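Local coordinates for protein putative esterase PA1618 (Pseudomonas aeruginosa, PDB 4QD8) that probably hydrolyses the thioester bond of acyl-coenzyme A substrates, possibly including 1,4-dihydroxy-2-naphthoyl-CoA, and binds phenacyl-CoA, at residues R28-D33 with T38-V43; A104-L109 with H114-R119. All coordinates share one frame; numbering follows the deposited sequence.

Interaction 1 of 2, residues R28-D33 with T38-V43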
loop_
_atom_site.group_PDB
_atom_site.type_symbol
_atom_site.label_atom_id
_atom_site.label_comp_id
_atom_site.label_asym_id
_atom_site.label_seq_id
_atom_site.Cartn_x
_atom_site.Cartn_y
_atom_site.Cartn_z
ATOM N N ARG A 28 21.947 -12.265 1.665
ATOM C CA ARG A 28 22.618 -13.009 2.716
ATOM C C ARG A 28 21.880 -12.800 4.028
ATOM O O ARG A 28 21.782 -11.671 4.508
ATOM C CB ARG A 28 24.072 -12.526 2.838
ATOM C CG ARG A 28 24.902 -13.270 3.873
ATOM C CD ARG A 28 26.314 -12.693 3.966
ATOM N NE ARG A 28 26.334 -11.364 4.582
ATOM C CZ ARG A 28 27.223 -10.416 4.296
ATOM N NH1 ARG A 28 28.168 -10.636 3.393
ATOM N NH2 ARG A 28 27.156 -9.237 4.901
ATOM N N PHE A 29 21.346 -13.881 4.599
ATOM C CA PHE A 29 20.801 -13.814 5.953
ATOM C C PHE A 29 21.964 -13.694 6.924
ATOM O O PHE A 29 22.876 -14.523 6.891
ATOM C CB PHE A 29 19.940 -15.042 6.248
ATOM C CG PHE A 29 18.670 -15.063 5.444
ATOM C CD1 PHE A 29 18.663 -15.554 4.150
ATOM C CD2 PHE A 29 17.497 -14.539 5.969
ATOM C CE1 PHE A 29 17.496 -15.539 3.387
ATOM C CE2 PHE A 29 16.334 -14.520 5.226
ATOM C CZ PHE A 29 16.331 -15.020 3.925
ATOM N N GLU A 30 21.927 -12.660 7.766
ATOM C CA GLU A 30 23.099 -12.220 8.522
ATOM C C GLU A 30 22.999 -12.415 10.017
ATOM O O GLU A 30 24.001 -12.667 10.691
ATOM C CB GLU A 30 23.297 -10.723 8.322
ATOM C CG GLU A 30 23.191 -10.264 6.906
ATOM C CD GLU A 30 24.076 -9.086 6.652
ATOM O OE1 GLU A 30 24.916 -9.182 5.730
ATOM O OE2 GLU A 30 23.927 -8.073 7.379
ATOM N N ALA A 31 21.800 -12.223 10.547
ATOM C CA ALA A 31 21.624 -12.119 11.986
ATOM C C ALA A 31 20.189 -12.391 12.374
ATOM O O ALA A 31 19.271 -12.255 11.562
ATOM C CB ALA A 31 22.029 -10.735 12.461
ATOM N N PHE A 32 20.001 -12.786 13.626
ATOM C CA PHE A 32 18.669 -12.876 14.196
ATOM C C PHE A 32 18.730 -12.682 15.702
ATOM O O PHE A 32 19.793 -12.805 16.313
ATOM C CB PHE A 32 18.004 -14.206 13.840
ATOM C CG PHE A 32 18.596 -15.401 14.541
ATOM C CD1 PHE A 32 18.105 -15.816 15.774
ATOM C CD2 PHE A 32 19.630 -16.121 13.951
ATOM C CE1 PHE A 32 18.644 -16.921 16.418
ATOM C CE2 PHE A 32 20.176 -17.232 14.586
ATOM C CZ PHE A 32 19.680 -17.630 15.825
ATOM N N ASP A 33 17.594 -12.343 16.296
ATOM C CA ASP A 33 17.458 -12.420 17.747
ATOM C C ASP A 33 16.050 -12.880 18.087
ATOM O O ASP A 33 15.355 -13.411 17.223
ATOM C CB ASP A 33 17.856 -11.110 18.453
ATOM C CG ASP A 33 17.049 -9.904 17.995
ATOM O OD1 ASP A 33 15.938 -10.070 17.455
ATOM O OD2 ASP A 33 17.529 -8.767 18.191
ATOM N N THR A 38 17.523 -10.566 10.135
ATOM C CA THR A 38 18.242 -9.547 9.355
ATOM C C THR A 38 18.910 -10.178 8.130
ATOM O O THR A 38 19.508 -11.250 8.232
ATOM C CB THR A 38 19.320 -8.850 10.228
ATOM O OG1 THR A 38 18.697 -8.181 11.339
ATOM C CG2 THR A 38 20.122 -7.836 9.413
ATOM N N ALA A 39 18.788 -9.522 6.968
ATOM C CA ALA A 39 19.461 -9.957 5.741
ATOM C C ALA A 39 19.958 -8.730 5.002
ATOM O O ALA A 39 19.383 -7.660 5.135
ATOM C CB ALA A 39 18.503 -10.739 4.837
ATOM N N SER A 40 21.015 -8.891 4.212
ATOM C CA SER A 40 21.558 -7.790 3.431
ATOM C C SER A 40 21.737 -8.206 1.982
ATOM O O SER A 40 21.659 -9.393 1.654
ATOM C CB SER A 40 22.888 -7.321 4.010
ATOM O OG SER A 40 23.891 -8.298 3.789
ATOM N N MET A 41 21.967 -7.228 1.115
ATOM C CA MET A 41 22.054 -7.472 -0.312
ATOM C C MET A 41 23.013 -6.452 -0.890
ATOM O O MET A 41 22.997 -5.301 -0.477
ATOM C CB MET A 41 20.675 -7.278 -0.939
ATOM C CG MET A 41 20.554 -7.669 -2.412
ATOM S SD MET A 41 18.863 -7.463 -3.015
ATOM C CE MET A 41 18.638 -5.713 -2.734
ATOM N N PRO A 42 23.852 -6.869 -1.850
ATOM C CA PRO A 42 24.752 -5.895 -2.489
ATOM C C PRO A 42 24.009 -4.883 -3.350
ATOM O O PRO A 42 22.970 -5.202 -3.939
ATOM C CB PRO A 42 25.633 -6.773 -3.390
ATOM C CG PRO A 42 24.795 -8.005 -3.647
ATOM C CD PRO A 42 24.082 -8.238 -2.342
ATOM N N VAL A 43 24.536 -3.660 -3.394
ATOM C CA VAL A 43 24.059 -2.640 -4.318
ATOM C C VAL A 43 25.082 -2.556 -5.444
ATOM O O VAL A 43 26.114 -1.881 -5.316
ATOM C CB VAL A 43 23.888 -1.276 -3.618
ATOM C CG1 VAL A 43 23.388 -0.227 -4.590
ATOM C CG2 VAL A 43 22.928 -1.411 -2.420
#
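Glu30 reaches Ser40 because its CG stands beside the backbone N (chi1 -46°) and the chain then bends about CB–CG, bringing the carboxylate toward the Ser40 side chain; Ser40 meets it with OG set between its own N and carbonyl carbon (chi1 70°). The hydroxyl is placed to donate to Glu30 OE1, but the modelled Ser40 OG–Glu30 OE1 separation of 2.4 Å makes the detail doubtful. Arg28 presents its guanidinium edge to the same carboxylate, NH2 forming a salt bridge with Glu30 OE1 whose modelled length is equally doubtful, while Arg99 is a further partner of Ser40 OG. On the other face, the Ala39 methyl lies over the rim of the Phe29 ring, CB to CD2 4.1 Å, and helix 56-72 packs against both residues. The backbones pair through Arg28 N to Ser40 O (2.9 Å) and the reciprocal Ser40 N to Arg28 O. Beyond them Thr38 O takes a nearly straight bond from Glu30 N (2.8 Å, 176° at the hydrogen) and a weak one from Ala31 N at 3.4 Å. Thr38 N returns a bond to Ala31 O. Two successive residues facing Thr38 define a classic beta bulge, here in the antiparallel hairpin of strands 28-32 and 36-42 in a hotdog fold.

Interaction 2 of 2, residues A104-L109 with H114-R119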
loop_
_atom_site.group_PDB
_atom_site.type_symbol
_atom_site.label_atom_id
_atom_site.label_comp_id
_atom_site.label_asym_id
_atom_site.label_seq_id
_atom_site.Cartn_x
_atom_site.Cartn_y
_atom_site.Cartn_z
ATOM N N ALA A 104 13.608 -7.397 9.772
ATOM C CA ALA A 104 12.187 -7.712 9.860
ATOM C C ALA A 104 11.759 -7.912 11.308
ATOM O O ALA A 104 12.430 -8.616 12.072
ATOM C CB ALA A 104 11.855 -8.957 9.040
ATOM N N ARG A 105 10.626 -7.312 11.653
ATOM C CA ARG A 105 10.008 -7.465 12.970
ATOM C C ARG A 105 8.519 -7.772 12.767
ATOM O O ARG A 105 7.911 -7.309 11.817
ATOM C CB ARG A 105 10.183 -6.182 13.782
ATOM C CG ARG A 105 11.622 -5.931 14.198
ATOM C CD ARG A 105 11.802 -4.608 14.921
ATOM N NE ARG A 105 13.214 -4.390 15.248
ATOM C CZ ARG A 105 13.826 -4.909 16.313
ATOM N NH1 ARG A 105 13.155 -5.676 17.171
ATOM N NH2 ARG A 105 15.115 -4.663 16.526
ATOM N N ALA A 106 7.929 -8.576 13.645
ATOM C CA ALA A 106 6.525 -8.930 13.468
ATOM C C ALA A 106 5.599 -7.812 13.934
ATOM O O ALA A 106 5.839 -7.193 14.983
ATOM C CB ALA A 106 6.203 -10.231 14.226
ATOM N N ILE A 107 4.543 -7.554 13.163
ATOM C CA ILE A 107 3.478 -6.668 13.623
ATOM C C ILE A 107 2.345 -7.535 14.149
ATOM O O ILE A 107 1.729 -7.245 15.174
ATOM C CB ILE A 107 2.946 -5.790 12.476
ATOM C CG1 ILE A 107 4.055 -4.850 11.998
ATOM C CG2 ILE A 107 1.710 -4.986 12.917
ATOM C CD1 ILE A 107 4.580 -3.930 13.086
ATOM N N HIS A 108 2.071 -8.611 13.429
ATOM C CA HIS A 108 0.968 -9.494 13.808
ATOM C C HIS A 108 1.123 -10.862 13.174
ATOM O O HIS A 108 1.252 -10.980 11.954
ATOM C CB HIS A 108 -0.384 -8.860 13.429
ATOM C CG HIS A 108 -1.562 -9.760 13.628
ATOM N ND1 HIS A 108 -1.892 -10.315 14.852
ATOM C CD2 HIS A 108 -2.502 -10.206 12.756
ATOM C CE1 HIS A 108 -2.979 -11.054 14.720
ATOM N NE2 HIS A 108 -3.364 -11.011 13.462
ATOM N N LEU A 109 1.111 -11.907 14.003
ATOM C CA LEU A 109 1.090 -13.263 13.486
ATOM C C LEU A 109 -0.258 -13.889 13.793
ATOM O O LEU A 109 -0.459 -14.408 14.896
ATOM C CB LEU A 109 2.187 -14.097 14.140
ATOM C CG LEU A 109 3.619 -13.608 13.930
ATOM C CD1 LEU A 109 4.564 -14.633 14.508
ATOM C CD2 LEU A 109 3.908 -13.396 12.454
ATOM N N HIS A 114 0.093 -13.114 8.249
ATOM C CA HIS A 114 1.170 -12.554 9.053
ATOM C C HIS A 114 1.455 -11.189 8.479
ATOM O O HIS A 114 1.381 -11.006 7.265
ATOM C CB HIS A 114 2.458 -13.364 8.911
ATOM C CG HIS A 114 2.422 -14.711 9.554
ATOM N ND1 HIS A 114 3.449 -15.621 9.413
ATOM C CD2 HIS A 114 1.491 -15.311 10.338
ATOM C CE1 HIS A 114 3.158 -16.717 10.096
ATOM N NE2 HIS A 114 1.974 -16.560 10.655
ATOM N N VAL A 115 1.797 -10.244 9.342
ATOM C CA VAL A 115 2.198 -8.910 8.880
ATOM C C VAL A 115 3.581 -8.601 9.458
ATOM O O VAL A 115 3.790 -8.675 10.676
ATOM C CB VAL A 115 1.170 -7.837 9.294
ATOM C CG1 VAL A 115 1.578 -6.458 8.749
ATOM C CG2 VAL A 115 -0.227 -8.188 8.787
ATOM N N TRP A 116 4.523 -8.255 8.576
ATOM C CA TRP A 116 5.910 -7.959 8.941
ATOM C C TRP A 116 6.260 -6.501 8.633
ATOM O O TRP A 116 5.843 -5.974 7.596
ATOM C CB TRP A 116 6.867 -8.861 8.144
ATOM C CG TRP A 116 6.737 -10.311 8.505
ATOM C CD1 TRP A 116 6.034 -11.266 7.831
ATOM C CD2 TRP A 116 7.296 -10.952 9.653
ATOM N NE1 TRP A 116 6.129 -12.474 8.494
ATOM C CE2 TRP A 116 6.901 -12.306 9.616
ATOM C CE3 TRP A 116 8.087 -10.512 10.720
ATOM C CZ2 TRP A 116 7.277 -13.233 10.608
ATOM C CZ3 TRP A 116 8.472 -11.441 11.705
ATOM C CH2 TRP A 116 8.058 -12.779 11.633
ATOM N N ASP A 117 7.020 -5.886 9.535
ATOM C CA ASP A 117 7.550 -4.533 9.375
ATOM C C ASP A 117 9.000 -4.705 8.930
ATOM O O ASP A 117 9.784 -5.358 9.625
ATOM C CB ASP A 117 7.479 -3.821 10.727
ATOM C CG ASP A 117 8.186 -2.481 10.732
ATOM O OD1 ASP A 117 7.859 -1.614 9.902
ATOM O OD2 ASP A 117 9.054 -2.288 11.601
ATOM N N ILE A 118 9.374 -4.171 7.766
ATOM C CA ILE A 118 10.737 -4.390 7.281
ATOM C C ILE A 118 11.422 -3.053 7.019
ATOM O O ILE A 118 10.925 -2.235 6.240
ATOM C CB ILE A 118 10.754 -5.301 6.040
ATOM C CG1 ILE A 118 10.126 -6.648 6.413
ATOM C CG2 ILE A 118 12.193 -5.544 5.563
ATOM C CD1 ILE A 118 9.418 -7.326 5.284
ATOM N N ARG A 119 12.538 -2.822 7.712
ATOM C CA ARG A 119 13.262 -1.546 7.606
ATOM C C ARG A 119 14.605 -1.750 6.903
ATOM O O ARG A 119 15.391 -2.609 7.305
ATOM C CB ARG A 119 13.534 -0.942 8.996
ATOM C CG ARG A 119 12.335 -0.800 9.933
ATOM C CD ARG A 119 11.265 0.093 9.362
ATOM N NE ARG A 119 10.145 0.220 10.296
ATOM C CZ ARG A 119 10.028 1.181 11.208
ATOM N NH1 ARG A 119 10.956 2.127 11.308
ATOM N NH2 ARG A 119 8.971 1.203 12.009
#
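Ala104 meets Ile118 through its methyl, CB to CG1 3.9 Å, on the face that packs against helix 56-72, where Leu66 touches Ala104 and Ala63 touches Ile118. Arg105 forms the hydrogen-bonded pair with Asp117: Arg105 N gives to Asp117 O in the carbonyl plane (2.9 Å), and Asp117 N returns a bond to Arg105 O. Ala106 puts CB 3.6 Å from Trp116 CZ3; the indole lies beside the Ala106 backbone because its CG is beside the Trp116 N (chi1 -66°), and its NE1 is hydrogen-bonded to Ser71 OG. At Ile107 the strand turns a corner. Ile107 N and His108 N both donate to Val115 O, at 2.8 Å and 3.2 Å, so one carbonyl serves two successive amides, a classic beta bulge within the antiparallel sheet of the hotdog fold. Ile107 also sends CD1 across to Asp117 CB (3.7 Å), and Arg119 of the second subunit packs on Ile107. His108 O then accepts from Val115 N, restoring the regular pairing. Leu109 lays CD2 over one face of the His114 imidazole, 3.7 Å from its centroid and 18° off the normal, a CH-pi contact; the same methyl approaches Trp116 CZ2, while His114 ND1 is hydrogen-bonded to that same Ser71 OG.

Overall arrangement
The two hairpins follow one another in sequence, yet one sheet carries both: strand 36-42 pairs with strand 99-106, as the backbone bonds of Ala39 with Ala102 and Ala104 with Leu37 document. Their centres are 16 Å apart and their nearest atoms about 5 Å. Helix 56-72 packs against both, reaching Phe29 and Ala39 in interaction 1 and Ala104, Trp116 and Ile118 in interaction 2; Leu66 touches both Phe29 and Ala104, so one helix residue spans the two contacts. The two differ in their relation to the assembly. No other chain of the assembly touches 28-33 or 38-43, whereas Ile107, His108, Val115 and Arg119 meet the second subunit, so interaction 2 is the one that lies at the subunit interface.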